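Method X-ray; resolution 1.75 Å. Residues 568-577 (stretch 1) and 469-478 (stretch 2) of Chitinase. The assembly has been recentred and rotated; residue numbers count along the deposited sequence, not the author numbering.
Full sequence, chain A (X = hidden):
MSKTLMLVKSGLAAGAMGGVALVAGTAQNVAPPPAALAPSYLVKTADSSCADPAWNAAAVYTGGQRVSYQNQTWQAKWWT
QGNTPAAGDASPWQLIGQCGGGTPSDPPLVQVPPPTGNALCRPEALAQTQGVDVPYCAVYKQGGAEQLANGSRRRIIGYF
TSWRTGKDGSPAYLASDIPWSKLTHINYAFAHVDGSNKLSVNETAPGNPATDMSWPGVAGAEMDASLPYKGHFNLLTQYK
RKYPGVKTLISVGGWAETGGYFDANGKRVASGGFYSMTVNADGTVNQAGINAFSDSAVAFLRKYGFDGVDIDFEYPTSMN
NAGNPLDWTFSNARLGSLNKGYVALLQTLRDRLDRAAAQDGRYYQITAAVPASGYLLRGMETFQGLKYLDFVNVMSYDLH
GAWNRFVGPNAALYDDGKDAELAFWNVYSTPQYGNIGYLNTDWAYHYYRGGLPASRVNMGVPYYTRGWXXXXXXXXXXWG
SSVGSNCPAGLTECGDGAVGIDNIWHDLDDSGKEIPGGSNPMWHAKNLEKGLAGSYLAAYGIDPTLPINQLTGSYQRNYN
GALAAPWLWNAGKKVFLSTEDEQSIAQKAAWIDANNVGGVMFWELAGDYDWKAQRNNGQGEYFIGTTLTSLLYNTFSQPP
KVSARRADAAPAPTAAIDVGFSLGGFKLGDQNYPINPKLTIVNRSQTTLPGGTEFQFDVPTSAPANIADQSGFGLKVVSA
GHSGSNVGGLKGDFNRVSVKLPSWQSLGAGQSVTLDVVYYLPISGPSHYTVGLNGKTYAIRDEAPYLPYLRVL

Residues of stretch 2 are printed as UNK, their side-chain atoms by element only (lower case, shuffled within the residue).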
ATOM      1  N   LEU A 568      -4.611  24.281   1.754  1.00  9.20           N
ATOM      2  CA  LEU A 568      -4.766  25.586   2.366  1.00  9.30           C
ATOM      3  C   LEU A 568      -3.507  26.387   2.124  1.00 10.54           C
ATOM      4  O   LEU A 568      -2.403  25.891   2.341  1.00 10.32           O
ATOM      5  CB  LEU A 568      -5.021  25.450   3.864  1.00  9.81           C
ATOM      6  CG  LEU A 568      -6.275  24.680   4.255  1.00 12.69           C
ATOM      7  CD1 LEU A 568      -6.323  24.551   5.765  1.00  9.79           C
ATOM      8  CD2 LEU A 568      -7.507  25.406   3.718  1.00 13.22           C
ATOM      9  N   TRP A 569      -3.678  27.623   1.680  1.00 10.05           N
ATOM     10  CA  TRP A 569      -2.559  28.538   1.530  1.00 10.72           C
ATOM     11  C   TRP A 569      -2.786  29.739   2.424  1.00 13.74           C
ATOM     12  O   TRP A 569      -3.786  30.446   2.291  1.00 14.00           O
ATOM     13  CB  TRP A 569      -2.397  28.959   0.065  1.00 11.02           C
ATOM     14  CG  TRP A 569      -1.370  30.019  -0.181  1.00 13.67           C
ATOM     15  CD1 TRP A 569      -1.592  31.290  -0.657  1.00 11.70           C
ATOM     16  CD2 TRP A 569       0.043  29.913   0.029  1.00 10.96           C
ATOM     17  NE1 TRP A 569      -0.399  31.971  -0.763  1.00 12.55           N
ATOM     18  CE2 TRP A 569       0.625  31.144  -0.348  1.00 11.59           C
ATOM     19  CE3 TRP A 569       0.883  28.888   0.493  1.00 10.48           C
ATOM     20  CZ2 TRP A 569       1.998  31.391  -0.266  1.00 15.22           C
ATOM     21  CZ3 TRP A 569       2.249  29.130   0.574  1.00 12.02           C
ATOM     22  CH2 TRP A 569       2.793  30.369   0.191  1.00 14.30           C
ATOM     23  N   ASN A 570      -1.858  29.947   3.353  1.00 13.19           N
ATOM     24  CA  ASN A 570      -1.870  31.122   4.209  1.00 13.01           C
ATOM     25  C   ASN A 570      -0.780  32.075   3.740  1.00 12.59           C
ATOM     26  O   ASN A 570       0.391  31.898   4.065  1.00 14.52           O
ATOM     27  CB  ASN A 570      -1.668  30.719   5.674  1.00 13.25           C
ATOM     28  CG  ASN A 570      -1.893  31.868   6.638  1.00 15.37           C
ATOM     29  OD1 ASN A 570      -1.445  32.992   6.407  1.00 15.05           O
ATOM     30  ND2 ASN A 570      -2.589  31.587   7.737  1.00 17.89           N
ATOM     31  N   ALA A 571      -1.170  33.077   2.956  1.00 12.67           N
ATOM     32  CA  ALA A 571      -0.209  33.984   2.333  1.00 13.13           C
ATOM     33  C   ALA A 571       0.577  34.783   3.361  1.00 17.90           C
ATOM     34  O   ALA A 571       1.748  35.106   3.146  1.00 18.73           O
ATOM     35  CB  ALA A 571      -0.923  34.926   1.376  1.00 15.64           C
ATOM     36  N   GLY A 572      -0.071  35.112   4.473  1.00 17.78           N
ATOM     37  CA  GLY A 572       0.578  35.869   5.528  1.00 19.88           C
ATOM     38  C   GLY A 572       1.725  35.108   6.172  1.00 21.21           C
ATOM     39  O   GLY A 572       2.767  35.688   6.471  1.00 22.57           O
ATOM     40  N   LYS A 573       1.537  33.807   6.381  1.00 15.21           N
ATOM     41  CA  LYS A 573       2.561  32.969   7.006  1.00 18.72           C
ATOM     42  C   LYS A 573       3.409  32.227   5.976  1.00 18.87           C
ATOM     43  O   LYS A 573       4.406  31.582   6.325  1.00 19.08           O
ATOM     44  CB  LYS A 573       1.921  31.946   7.948  1.00 17.10           C
ATOM     45  CG  LYS A 573       1.026  32.528   9.026  1.00 17.43           C
ATOM     46  CD  LYS A 573       0.385  31.416   9.853  1.00 17.26           C
ATOM     47  CE  LYS A 573       1.390  30.753  10.787  1.00 18.90           C
ATOM     48  NZ  LYS A 573       0.732  29.724  11.661  1.00 17.58           N
ATOM     49  N   LYS A 574       3.001  32.322   4.712  1.00 14.33           N
ATOM     50  CA  LYS A 574       3.553  31.507   3.636  1.00 12.01           C
ATOM     51  C   LYS A 574       3.487  30.027   4.011  1.00 14.57           C
ATOM     52  O   LYS A 574       4.457  29.287   3.848  1.00 11.07           O
ATOM     53  CB  LYS A 574       4.989  31.932   3.310  1.00 13.81           C
ATOM     54  CG  LYS A 574       5.109  33.370   2.777  1.00 16.48           C
ATOM     55  CD  LYS A 574       4.514  33.483   1.376  1.00 25.22           C
ATOM     56  CE  LYS A 574       4.821  34.827   0.729  1.00 34.29           C
ATOM     57  NZ  LYS A 574       3.990  35.898   1.333  1.00 35.53           N
ATOM     58  N   VAL A 575       2.328  29.609   4.517  1.00 11.81           N
ATOM     59  CA  VAL A 575       2.108  28.222   4.934  1.00 11.00           C
ATOM     60  C   VAL A 575       1.212  27.488   3.932  1.00 10.66           C
ATOM     61  O   VAL A 575       0.151  27.976   3.556  1.00 11.80           O
ATOM     62  CB  VAL A 575       1.476  28.141   6.350  1.00 10.59           C
ATOM     63  CG1 VAL A 575       0.888  26.731   6.621  1.00 10.02           C
ATOM     64  CG2 VAL A 575       2.498  28.508   7.409  1.00 12.94           C
ATOM     65  N   PHE A 576       1.683  26.325   3.489  1.00  9.72           N
ATOM     66  CA  PHE A 576       0.965  25.432   2.580  1.00 11.17           C
ATOM     67  C   PHE A 576       0.625  24.162   3.343  1.00  9.72           C
ATOM     68  O   PHE A 576       1.532  23.470   3.808  1.00  8.98           O
ATOM     69  CB  PHE A 576       1.845  25.114   1.354  1.00  9.86           C
ATOM     70  CG  PHE A 576       1.231  24.156   0.350  1.00 10.12           C
ATOM     71  CD1 PHE A 576       1.197  22.784   0.583  1.00  8.06           C
ATOM     72  CD2 PHE A 576       0.767  24.629  -0.871  1.00 10.64           C
ATOM     73  CE1 PHE A 576       0.659  21.912  -0.365  1.00  7.73           C
ATOM     74  CE2 PHE A 576       0.244  23.755  -1.824  1.00 10.10           C
ATOM     75  CZ  PHE A 576       0.183  22.409  -1.565  1.00  7.89           C
ATOM     76  N   LEU A 577      -0.662  23.848   3.475  1.00  8.52           N
ATOM     77  CA  LEU A 577      -1.072  22.596   4.111  1.00  8.54           C
ATOM     78  C   LEU A 577      -1.809  21.743   3.101  1.00  7.78           C
ATOM     79  O   LEU A 577      -2.858  22.143   2.610  1.00  8.20           O
ATOM     80  CB  LEU A 577      -1.971  22.854   5.330  1.00  8.80           C
ATOM     81  CG  LEU A 577      -1.336  23.618   6.492  1.00  9.38           C
ATOM     82  CD1 LEU A 577      -2.378  23.935   7.549  1.00 11.95           C
ATOM     83  CD2 LEU A 577      -0.206  22.803   7.091  1.00 11.30           C
ATOM     84  N   UNK A 469       6.127  25.721   6.108  1.00 10.11           N
ATOM     85  CA  UNK A 469       6.048  27.161   6.339  1.00 10.67           C
ATOM     86  C   UNK A 469       7.160  27.824   5.547  1.00 11.59           C
ATOM     87  O   UNK A 469       8.034  27.131   5.020  1.00 10.87           O
ATOM     88  n   UNK A 469       9.816  27.708  10.640  1.00 25.71           N
ATOM     89  c   UNK A 469       7.468  27.121   8.506  1.00 13.74           C
ATOM     90  c   UNK A 469       7.419  27.513   9.987  1.00 18.90           C
ATOM     91  c   UNK A 469       6.154  27.501   7.832  1.00 11.85           C
ATOM     92  c   UNK A 469       8.569  26.916  10.793  1.00 20.79           C
ATOM     93  N   UNK A 470       7.112  29.152   5.458  1.00 11.95           N
ATOM     94  CA  UNK A 470       8.122  29.924   4.744  1.00 12.03           C
ATOM     95  C   UNK A 470       8.326  29.410   3.325  1.00 12.53           C
ATOM     96  O   UNK A 470       9.465  29.225   2.872  1.00 13.69           O
ATOM     97  c   UNK A 470       9.297  30.476   6.896  1.00 17.09           C
ATOM     98  n   UNK A 470       9.959  29.862   7.867  1.00 20.40           N
ATOM     99  c   UNK A 470       9.442  29.907   5.512  1.00 12.40           C
ATOM    100  o   UNK A 470       8.571  31.447   7.096  1.00 15.30           O
ATOM    101  N   UNK A 471       7.209  29.154   2.645  1.00 11.35           N
ATOM    102  CA  UNK A 471       7.217  28.671   1.265  1.00 11.09           C
ATOM    103  C   UNK A 471       7.474  29.807   0.273  1.00 12.07           C
ATOM    104  O   UNK A 471       6.828  30.851   0.343  1.00 13.95           O
ATOM    105  c   UNK A 471       5.602  26.792   1.790  1.00 10.04           C
ATOM    106  c   UNK A 471       5.872  28.009   0.900  1.00 11.14           C
ATOM    107  c   UNK A 471       5.839  27.629  -0.583  1.00 10.84           C
ATOM    108  N   UNK A 472       8.409  29.605  -0.651  1.00 14.13           N
ATOM    109  CA  UNK A 472       8.634  30.593  -1.711  1.00 20.46           C
ATOM    110  C   UNK A 472       8.426  29.959  -3.084  1.00 19.03           C
ATOM    111  O   UNK A 472       8.448  28.741  -3.221  1.00 16.49           O
ATOM    112  o   UNK A 472      11.035  30.199  -1.644  1.00 23.70           O
ATOM    113  c   UNK A 472      10.035  31.198  -1.608  1.00 23.86           C
ATOM    114  N   UNK A 473       8.214  30.787  -4.103  1.00 16.25           N
ATOM    115  CA  UNK A 473       7.946  30.262  -5.430  1.00 16.86           C
ATOM    116  C   UNK A 473       6.579  29.607  -5.511  1.00 18.50           C
ATOM    117  O   UNK A 473       5.749  29.772  -4.619  1.00 22.04           O
ATOM    118  N   UNK A 474       6.343  28.864  -6.584  1.00 17.40           N
ATOM    119  CA  UNK A 474       5.059  28.223  -6.792  1.00 18.37           C
ATOM    120  C   UNK A 474       3.906  29.172  -7.074  1.00 17.52           C
ATOM    121  O   UNK A 474       4.103  30.352  -7.378  1.00 17.46           O
ATOM    122  N   UNK A 475       2.694  28.637  -6.975  1.00 16.64           N
ATOM    123  CA  UNK A 475       1.468  29.398  -7.194  1.00 19.99           C
ATOM    124  C   UNK A 475       0.495  29.082  -6.060  1.00 19.63           C
ATOM    125  O   UNK A 475       0.001  27.961  -5.958  1.00 19.09           O
ATOM    126  c   UNK A 475       0.857  29.058  -8.552  1.00 25.54           C
ATOM    127  o   UNK A 475      -0.277  29.868  -8.820  1.00 32.05           O
ATOM    128  N   UNK A 476       0.232  30.069  -5.204  1.00 16.21           N
ATOM    129  CA  UNK A 476      -0.395  29.801  -3.909  1.00 12.27           C
ATOM    130  C   UNK A 476       0.315  28.642  -3.198  1.00 11.48           C
ATOM    131  O   UNK A 476      -0.321  27.772  -2.601  1.00 12.01           O
ATOM    132  c   UNK A 476      -1.896  29.510  -4.069  1.00 15.84           C
ATOM    133  n   UNK A 476      -3.953  30.601  -4.755  1.00 35.19           N
ATOM    134  o   UNK A 476      -2.227  31.882  -4.133  1.00 26.81           O
ATOM    135  c   UNK A 476      -2.709  30.770  -4.330  1.00 24.78           C
ATOM    136  N   UNK A 477       1.646  28.647  -3.271  1.00 13.23           N
ATOM    137  CA  UNK A 477       2.464  27.635  -2.622  1.00 12.63           C
ATOM    138  C   UNK A 477       2.696  26.359  -3.416  1.00 14.44           C
ATOM    139  O   UNK A 477       3.666  25.634  -3.166  1.00 12.51           O
ATOM    140  N   UNK A 478       1.810  26.065  -4.360  1.00 11.02           N
ATOM    141  CA  UNK A 478       1.886  24.801  -5.098  1.00 13.70           C
ATOM    142  C   UNK A 478       3.135  24.737  -5.967  1.00 13.53           C
ATOM    143  O   UNK A 478       3.360  25.615  -6.792  1.00 12.20           O
ATOM    144  c   UNK A 478       0.612  23.299  -6.776  1.00  9.40           C
ATOM    145  c   UNK A 478       0.644  24.602  -5.972  1.00 10.62           C
ATOM    146  c   UNK A 478       0.440  22.099  -5.840  1.00 13.12           C
ATOM    147  c   UNK A 478      -0.514  23.343  -7.804  1.00 12.44           C
TER
HETATM  148  O   HOH W   1       5.806  31.291   8.572  1.00 17.28           O

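Position 469 carries four carbons in a row ending in nitrogen, and its CB lies 3.8 Å from CG2 of Val-575: lysine. The root of Lys-469 gives apolar contact while its end leads away and NZ is satisfied elsewhere in the structure.

Position 470 has two carbons, the second bearing one oxygen and one nitrogen, and its CA-to-CB bond points away from stretch 1: an amide, so asparagine. The backbone of Asn-470 adopts phi/psi of 52/45, a left-handed conformation that asparagine tolerates well. One water still links it to stretch 1, donating to both OD1 of Asn-470 (3.1 Å from the water O) and O of Lys-573 (2.7 Å from the same water O).

Position 471 shows one carbon carrying two more, a fork directly at CB, which lies 3.8 Å from CZ3 of Trp-569, near the plane of that ring: valine. The compact side chain sits at the edge of the indole and against CB of Phe-576, 4.1 Å from CG2 of Val-471.

Position 472 has one carbon and then one oxygen, and points away from stretch 1, hence serine. The hydroxyl of Ser-472 is bonded elsewhere in the structure.

Positions 473 and 474 have no side-chain atoms and are glycines. Both have positive phi, which favours glycine; at Gly-474 a CB would also come within 2.5 Å of the O of residue 478.

Position 475, again one carbon and one oxygen, touches nothing on stretch 1: serine. Ser-475 opens a type I' turn, and a small polar side chain suits an exposed position whose CA-to-CB bond points away from stretch 1.

Position 476 repeats the two-carbon amide pattern, its amide oxygen 3.6 Å from CD1 of Trp-569: asparagine, suited to the left-handed first corner of the turn (48/42). CA of Asn-476 sits 3.7 Å from the centroid of the five-membered ring of Trp-569, almost on its normal, a CH-pi contact.

Position 477 lacks a side chain. A CB would lie 2.6 Å from CE3 of Trp-569 and 2.9 Å from CD2 of Phe-576, so glycine is required. CA of Gly-477 lies 3.9 Å from the centroid of the six-membered ring of Trp-569.

Position 478 has four carbons forked at the second, with CB 4.3 Å from CE2 of Phe-576: leucine, which offers that ring an apolar side chain.

The contact joins a hairpin to a loop. Trp-569 and Phe-576 point toward the loop, and the turn lays its backbone over one indole face. At the hairpin's bend, N of Val-471 donates a nearly straight hydrogen bond to O of Lys-574 (3.0 Å).

Stretch 2 (469-478) KNVSGGSNGL
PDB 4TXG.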